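Local coordinates for protein uronate dehydrogenase (Agrobacterium tumefaciens, PDB 3RFX) that oxidises uronic acids with NAD as the hydride acceptor, using a Rossmann-fold domain to hold the dinucleotide, at residues N171-M175 against L250-G256; W179-D184 against W224-A230. The protein carries 1 engineered substitution. All blocks are in the same frame, centred on the assembly; numbering follows the deposited sequence.

Interaction 1 (N171-M175 against L250-G256); sequences NNYRM and LVRFQGG
The backbone oxygen of Gln-254 is gripped by two nitrogens of one guanidinium group, a small worked example of how an arginine can fasten one loop to another. Arg-174 approaches side-on: its NE lies 2.9 Å from Gln-254 O, and its NH2 is at the same distance from that oxygen. Both bonds are bent, with N-H...O angles of 148° and 145°, as sharing one acceptor between neighbouring N-H groups requires. The oxygen sits almost in the guanidinium plane, but the two donors use it differently: NH2 comes in the carbonyl plane, whereas NE stands well above it. The side chain reaches this far because it is stretched out, with CG anti to the backbone N (chi1 176°) and the chain extended as far as NE. Gly-255 O lies over one face of the guanidinium, and Gly-256 CA packs 3.9 Å from Arg-174 CD.

Gln-254 and Gly-255 are the middle residues of a type I beta turn, closed by the bond from Gly-256 N to Phe-253 O, so the arginine holds the backbone of a turn in the loop that follows helix 234-238. Facing it is the approach to helix 175-178, where Asn-172, just ahead of the turn into the helix, makes a capping bond, its OD1 accepting from Met-175 N at 3.1 Å.

Nearer the start of the arginine, the contact becomes apolar. Leu-250 CD1 touches Arg-174 CB at 3.6 Å and also rests against the amide end of Asn-172. Tyr-173 meets Val-251 at about a right angle, CD2 to CG1 at 4.0 Å, while its hydroxyl is hydrogen-bonded to Arg-234. Pro-196 of a second subunit packs on both Tyr-173 and Val-251, bringing this patch into the assembly interface.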
loop_
_atom_site.group_PDB
_atom_site.type_symbol
_atom_site.label_atom_id
_atom_site.label_comp_id
_atom_site.label_asym_id
_atom_site.label_seq_id
_atom_site.Cartn_x
_atom_site.Cartn_y
_atom_site.Cartn_z
ATOM N N ASN A 171 -28.077 -19.579 -8.533
ATOM C CA ASN A 171 -29.523 -19.394 -8.719
ATOM C C ASN A 171 -30.071 -18.017 -8.382
ATOM O O ASN A 171 -31.281 -17.827 -8.315
ATOM C CB ASN A 171 -30.324 -20.455 -7.973
ATOM C CG ASN A 171 -29.987 -20.509 -6.515
ATOM O OD1 ASN A 171 -30.114 -19.514 -5.804
ATOM N ND2 ASN A 171 -29.548 -21.680 -6.048
ATOM N N ASN A 172 -29.184 -17.057 -8.164
ATOM C CA ASN A 172 -29.602 -15.671 -8.058
ATOM C C ASN A 172 -28.442 -14.754 -8.433
ATOM O O ASN A 172 -27.323 -15.228 -8.677
ATOM C CB ASN A 172 -30.175 -15.357 -6.666
ATOM C CG ASN A 172 -29.137 -15.445 -5.558
ATOM O OD1 ASN A 172 -27.999 -15.005 -5.712
ATOM N ND2 ASN A 172 -29.541 -15.993 -4.417
ATOM N N TYR A 173 -28.704 -13.455 -8.484
ATOM C CA TYR A 173 -27.715 -12.504 -8.999
ATOM C C TYR A 173 -26.417 -12.516 -8.191
ATOM O O TYR A 173 -25.321 -12.428 -8.751
ATOM C CB TYR A 173 -28.281 -11.079 -9.053
ATOM C CG TYR A 173 -27.467 -10.180 -9.964
ATOM C CD1 TYR A 173 -27.793 -10.044 -11.308
ATOM C CD2 TYR A 173 -26.351 -9.498 -9.484
ATOM C CE1 TYR A 173 -27.034 -9.241 -12.154
ATOM C CE2 TYR A 173 -25.583 -8.697 -10.323
ATOM C CZ TYR A 173 -25.932 -8.577 -11.657
ATOM O OH TYR A 173 -25.169 -7.783 -12.492
ATOM N N ARG A 174 -26.551 -12.601 -6.873
ATOM C CA ARG A 174 -25.387 -12.624 -5.982
ATOM C C ARG A 174 -24.458 -13.793 -6.308
ATOM O O ARG A 174 -23.232 -13.654 -6.268
ATOM C CB ARG A 174 -25.839 -12.679 -4.519
ATOM C CG ARG A 174 -24.704 -12.806 -3.493
ATOM C CD ARG A 174 -25.224 -12.515 -2.082
ATOM N NE ARG A 174 -24.253 -12.841 -1.031
ATOM C CZ ARG A 174 -24.081 -14.055 -0.512
ATOM N NH1 ARG A 174 -24.810 -15.077 -0.941
ATOM N NH2 ARG A 174 -23.168 -14.248 0.438
ATOM N N MET A 175 -25.034 -14.946 -6.632
ATOM C CA MET A 175 -24.217 -16.130 -6.911
ATOM C C MET A 175 -23.412 -16.032 -8.193
ATOM O O MET A 175 -22.507 -16.834 -8.430
ATOM C CB MET A 175 -25.065 -17.405 -6.906
ATOM C CG MET A 175 -25.662 -17.694 -5.546
ATOM S SD MET A 175 -26.317 -19.370 -5.478
ATOM C CE MET A 175 -27.336 -19.250 -4.010
ATOM N N LEU A 250 -29.369 -8.213 -1.214
ATOM C CA LEU A 250 -28.868 -9.211 -2.155
ATOM C C LEU A 250 -27.852 -8.666 -3.165
ATOM O O LEU A 250 -26.970 -9.402 -3.614
ATOM C CB LEU A 250 -30.022 -9.859 -2.931
ATOM C CG LEU A 250 -29.604 -10.893 -3.988
ATOM C CD1 LEU A 250 -29.195 -12.208 -3.334
ATOM C CD2 LEU A 250 -30.727 -11.126 -4.998
ATOM N N VAL A 251 -27.988 -7.395 -3.540
ATOM C CA VAL A 251 -27.027 -6.784 -4.453
ATOM C C VAL A 251 -26.234 -5.617 -3.848
ATOM O O VAL A 251 -25.534 -4.910 -4.569
ATOM C CB VAL A 251 -27.699 -6.324 -5.753
ATOM C CG1 VAL A 251 -28.242 -7.544 -6.529
ATOM C CG2 VAL A 251 -28.819 -5.317 -5.451
ATOM N N ARG A 252 -26.334 -5.414 -2.539
ATOM C CA ARG A 252 -25.626 -4.301 -1.901
ATOM C C ARG A 252 -24.481 -4.738 -0.989
ATOM O O ARG A 252 -23.471 -4.038 -0.872
ATOM C CB ARG A 252 -26.599 -3.429 -1.106
ATOM C CG ARG A 252 -27.488 -2.550 -1.999
ATOM C CD ARG A 252 -28.559 -1.865 -1.164
ATOM N NE ARG A 252 -27.981 -1.125 -0.040
ATOM C CZ ARG A 252 -28.679 -0.631 0.981
ATOM N NH1 ARG A 252 -29.997 -0.784 1.034
ATOM N NH2 ARG A 252 -28.056 0.017 1.952
ATOM N N PHE A 253 -24.655 -5.888 -0.347
ATOM C CA PHE A 253 -23.714 -6.364 0.663
ATOM C C PHE A 253 -23.198 -7.741 0.322
ATOM O O PHE A 253 -23.940 -8.587 -0.182
ATOM C CB PHE A 253 -24.366 -6.379 2.045
ATOM C CG PHE A 253 -24.776 -5.020 2.524
ATOM C CD1 PHE A 253 -23.852 -4.170 3.107
ATOM C CD2 PHE A 253 -26.083 -4.583 2.366
ATOM C CE1 PHE A 253 -24.224 -2.910 3.549
ATOM C CE2 PHE A 253 -26.460 -3.327 2.803
ATOM C CZ PHE A 253 -25.530 -2.489 3.389
ATOM N N GLN A 254 -21.920 -7.978 0.604
ATOM C CA GLN A 254 -21.327 -9.265 0.253
ATOM C C GLN A 254 -21.988 -10.445 0.979
ATOM O O GLN A 254 -22.063 -11.552 0.435
ATOM C CB GLN A 254 -19.804 -9.223 0.450
ATOM C CG GLN A 254 -19.183 -8.202 -0.503
ATOM C CD GLN A 254 -17.691 -8.371 -0.686
ATOM O OE1 GLN A 254 -17.141 -9.435 -0.404
ATOM N NE2 GLN A 254 -17.033 -7.324 -1.179
ATOM N N GLY A 255 -22.504 -10.188 2.175
ATOM C CA GLY A 255 -23.248 -11.182 2.931
ATOM C C GLY A 255 -24.703 -11.319 2.500
ATOM O O GLY A 255 -25.447 -12.146 3.036
ATOM N N GLY A 256 -25.119 -10.528 1.517
ATOM C CA GLY A 256 -26.492 -10.607 1.036
ATOM C C GLY A 256 -27.504 -10.326 2.133
ATOM O O GLY A 256 -27.274 -9.470 2.988
#

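Interaction 2 (W179-D184 against W224-A230); sequences WFSHDD and WKPKDNA. With PO4 (phosphate ion), chain F.
Two successive backbone N-H groups meet the carboxylate of Asp-184, one for each oxygen. Lys-227 N points at OD1 of Asp-184 from 2.8 Å in a nearly straight bond (173°), and Asp-228 N reaches the syn lone pair of Asp-184 OD2 at 3.0 Å. Ser-207 also bonds to OD2, so this buried carboxylate is fixed in its rotation by three donors. Asp-228 OD2 lies only 3.8 Å from Asp-184 OD2, a like-charge approach that the donors on both groups would probably offset. Pro-226 CB packs crosswise against Asp-184.

The tight side continues through aromatic rings. With chi1 at -172° the indole of Trp-179 swings away from its own N and lays CE3 against Ala-230 CB, 3.7 Å away; its N-H is bonded to Thr-167 O. At the other end, the edge of the Phe-180 ring approaches Trp-224, CE1 to CZ2 at 3.9 Å.

On the looser, wetter side, Asp-228 and Asp-183 have their OD2 atoms 4.2 Å apart. Two waters link them, one donating to Asp-228 OD1 and Asp-183 OD2, the other to Asp-228 OD2 and, weakly, to Asp-183 OD2. Arg-22 forms a salt bridge with Asp-183 OD1, which would probably ease the repulsion. It also binds a phosphate, probably from the crystallisation liquor, that accepts from His-182 ND1.

Ser-181 OG joins both sides: it donates to the anti lone pair of Asp-228 OD2 at 2.6 Å and accepts from Asp-184 N, the side-chain bond of a classical N-cap, here at the start of helix 182-194.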
loop_
_atom_site.group_PDB
_atom_site.type_symbol
_atom_site.label_atom_id
_atom_site.label_comp_id
_atom_site.label_asym_id
_atom_site.label_seq_id
_atom_site.Cartn_x
_atom_site.Cartn_y
_atom_site.Cartn_z
ATOM N N TRP A 179 -20.640 -17.958 -6.320
ATOM C CA TRP A 179 -20.742 -19.391 -6.597
ATOM C C TRP A 179 -19.408 -20.092 -6.420
ATOM O O TRP A 179 -18.381 -19.628 -6.910
ATOM C CB TRP A 179 -21.235 -19.640 -8.021
ATOM C CG TRP A 179 -21.549 -21.091 -8.320
ATOM C CD1 TRP A 179 -22.281 -21.949 -7.548
ATOM C CD2 TRP A 179 -21.159 -21.829 -9.483
ATOM N NE1 TRP A 179 -22.364 -23.182 -8.158
ATOM C CE2 TRP A 179 -21.682 -23.132 -9.347
ATOM C CE3 TRP A 179 -20.415 -21.515 -10.629
ATOM C CZ2 TRP A 179 -21.491 -24.117 -10.315
ATOM C CZ3 TRP A 179 -20.223 -22.491 -11.586
ATOM C CH2 TRP A 179 -20.760 -23.781 -11.423
ATOM N N PHE A 180 -19.453 -21.220 -5.718
ATOM C CA PHE A 180 -18.293 -22.092 -5.522
ATOM C C PHE A 180 -18.762 -23.477 -5.944
ATOM O O PHE A 180 -19.524 -24.114 -5.219
ATOM C CB PHE A 180 -17.928 -22.107 -4.042
ATOM C CG PHE A 180 -16.554 -22.681 -3.737
ATOM C CD1 PHE A 180 -15.592 -22.816 -4.733
ATOM C CD2 PHE A 180 -16.229 -23.041 -2.439
ATOM C CE1 PHE A 180 -14.321 -23.328 -4.431
ATOM C CE2 PHE A 180 -14.965 -23.542 -2.127
ATOM C CZ PHE A 180 -14.017 -23.681 -3.119
ATOM N N SER A 181 -18.340 -23.937 -7.116
ATOM C CA SER A 181 -18.850 -25.208 -7.639
ATOM C C SER A 181 -18.365 -26.394 -6.801
ATOM O O SER A 181 -17.340 -26.311 -6.125
ATOM C CB SER A 181 -18.431 -25.413 -9.091
ATOM O OG SER A 181 -17.033 -25.682 -9.177
ATOM N N HIS A 182 -19.102 -27.500 -6.849
ATOM C CA HIS A 182 -18.650 -28.717 -6.182
ATOM C C HIS A 182 -17.271 -29.130 -6.684
ATOM O O HIS A 182 -16.379 -29.424 -5.880
ATOM C CB HIS A 182 -19.654 -29.855 -6.383
ATOM C CG HIS A 182 -20.961 -29.625 -5.699
ATOM N ND1 HIS A 182 -22.109 -30.309 -6.038
ATOM C CD2 HIS A 182 -21.308 -28.779 -4.701
ATOM C CE1 HIS A 182 -23.102 -29.903 -5.270
ATOM N NE2 HIS A 182 -22.644 -28.975 -4.451
ATOM N N ASP A 183 -17.091 -29.135 -8.001
ATOM C CA ASP A 183 -15.802 -29.498 -8.592
ATOM C C ASP A 183 -14.654 -28.645 -8.052
ATOM O O ASP A 183 -13.568 -29.161 -7.776
ATOM C CB ASP A 183 -15.828 -29.366 -10.114
ATOM C CG ASP A 183 -16.493 -30.549 -10.800
ATOM O OD1 ASP A 183 -16.841 -31.538 -10.121
ATOM O OD2 ASP A 183 -16.657 -30.480 -12.033
ATOM N N ASP A 184 -14.876 -27.338 -7.938
ATOM C CA ASP A 184 -13.803 -26.441 -7.489
ATOM C C ASP A 184 -13.509 -26.572 -5.996
ATOM O O ASP A 184 -12.368 -26.411 -5.571
ATOM C CB ASP A 184 -14.092 -24.979 -7.878
ATOM C CG ASP A 184 -13.891 -24.722 -9.365
ATOM O OD1 ASP A 184 -13.102 -25.445 -10.002
ATOM O OD2 ASP A 184 -14.512 -23.785 -9.908
ATOM N N TRP A 224 -3.552 -24.011 -6.846
ATOM C CA TRP A 224 -4.971 -24.276 -7.094
ATOM C C TRP A 224 -5.609 -23.146 -7.884
ATOM O O TRP A 224 -5.626 -21.998 -7.436
ATOM C CB TRP A 224 -5.733 -24.483 -5.778
ATOM C CG TRP A 224 -7.233 -24.550 -5.964
ATOM C CD1 TRP A 224 -7.951 -25.576 -6.516
ATOM C CD2 TRP A 224 -8.189 -23.535 -5.611
ATOM N NE1 TRP A 224 -9.295 -25.261 -6.529
ATOM C CE2 TRP A 224 -9.466 -24.020 -5.973
ATOM C CE3 TRP A 224 -8.086 -22.267 -5.027
ATOM C CZ2 TRP A 224 -10.632 -23.280 -5.769
ATOM C CZ3 TRP A 224 -9.251 -21.529 -4.821
ATOM C CH2 TRP A 224 -10.507 -22.045 -5.188
ATOM N N LYS A 225 -6.120 -23.480 -9.063
ATOM C CA LYS A 225 -6.872 -22.541 -9.902
ATOM C C LYS A 225 -8.259 -23.122 -10.178
ATOM O O LYS A 225 -8.379 -24.144 -10.852
ATOM C CB LYS A 225 -6.163 -22.325 -11.242
ATOM C CG LYS A 225 -4.766 -21.720 -11.144
ATOM C CD LYS A 225 -4.805 -20.212 -10.910
ATOM C CE LYS A 225 -3.391 -19.642 -10.889
ATOM N NZ LYS A 225 -3.351 -18.165 -11.070
ATOM N N PRO A 226 -9.312 -22.482 -9.659
ATOM C CA PRO A 226 -10.656 -23.003 -9.957
ATOM C C PRO A 226 -10.961 -22.935 -11.452
ATOM O O PRO A 226 -10.412 -22.083 -12.148
ATOM C CB PRO A 226 -11.587 -22.084 -9.159
ATOM C CG PRO A 226 -10.782 -20.864 -8.849
ATOM C CD PRO A 226 -9.339 -21.282 -8.806
ATOM N N LYS A 227 -11.826 -23.821 -11.939
ATOM C CA LYS A 227 -12.066 -23.949 -13.374
ATOM C C LYS A 227 -13.481 -23.542 -13.805
ATOM O O LYS A 227 -13.707 -23.222 -14.969
ATOM C CB LYS A 227 -11.794 -25.388 -13.834
ATOM C CG LYS A 227 -10.375 -25.871 -13.562
ATOM C CD LYS A 227 -9.356 -24.961 -14.239
ATOM C CE LYS A 227 -7.924 -25.334 -13.859
ATOM N NZ LYS A 227 -6.946 -24.450 -14.547
ATOM N N ASP A 228 -14.434 -23.561 -12.882
ATOM C CA ASP A 228 -15.813 -23.232 -13.256
ATOM C C ASP A 228 -16.038 -21.723 -13.202
ATOM O O ASP A 228 -15.251 -21.004 -12.595
ATOM C CB ASP A 228 -16.796 -23.984 -12.370
ATOM C CG ASP A 228 -16.780 -25.487 -12.644
ATOM O OD1 ASP A 228 -16.795 -25.874 -13.832
ATOM O OD2 ASP A 228 -16.750 -26.278 -11.681
ATOM N N ASN A 229 -17.099 -21.244 -13.849
ATOM C CA ASN A 229 -17.317 -19.803 -13.981
ATOM C C ASN A 229 -18.818 -19.533 -13.966
ATOM O O ASN A 229 -19.540 -19.948 -14.884
ATOM C CB ASN A 229 -16.707 -19.325 -15.296
ATOM C CG ASN A 229 -16.722 -17.808 -15.450
ATOM O OD1 ASN A 229 -17.405 -17.091 -14.717
ATOM N ND2 ASN A 229 -15.950 -17.318 -16.412
ATOM N N ALA A 230 -19.280 -18.842 -12.932
ATOM C CA ALA A 230 -20.705 -18.578 -12.762
ATOM C C ALA A 230 -21.277 -17.725 -13.897
ATOM O O ALA A 230 -22.487 -17.734 -14.147
ATOM C CB ALA A 230 -20.952 -17.905 -11.418
HETATM P P PO4 F . -22.095 -33.451 -7.742
HETATM O O1 PO4 F . -22.155 -31.979 -8.079
HETATM O O2 PO4 F . -21.872 -34.243 -9.007
HETATM O O3 PO4 F . -20.954 -33.710 -6.790
HETATM O O4 PO4 F . -23.391 -33.872 -7.092
HETATM O O HOH W 1 -19.033 -27.968 -12.222
HETATM O O HOH W 2 -15.348 -28.523 -13.730
#

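In the fold
Both interactions tie the chain beyond strand 158-163 to loops of the C-terminal part, and both involve the start of a helix: 175-178 in interaction 1, 182-194 in interaction 2. They meet where Met-175 O packs on Ala-230 CB, 3.5 Å away. Their chemistry differs. In 171-175 against 250-256 a side-chain cation holds a backbone oxygen, and the apolar patch beside it, partly buried, continues into a neighbouring subunit. In 179-184 against 224-230 a side-chain anion holds backbone N-H groups, with buried aromatic rings at both ends and a water-bridged acidic pair on its outer side. The centre of interaction 2 also lies closer to the centre of the chain than that of interaction 1.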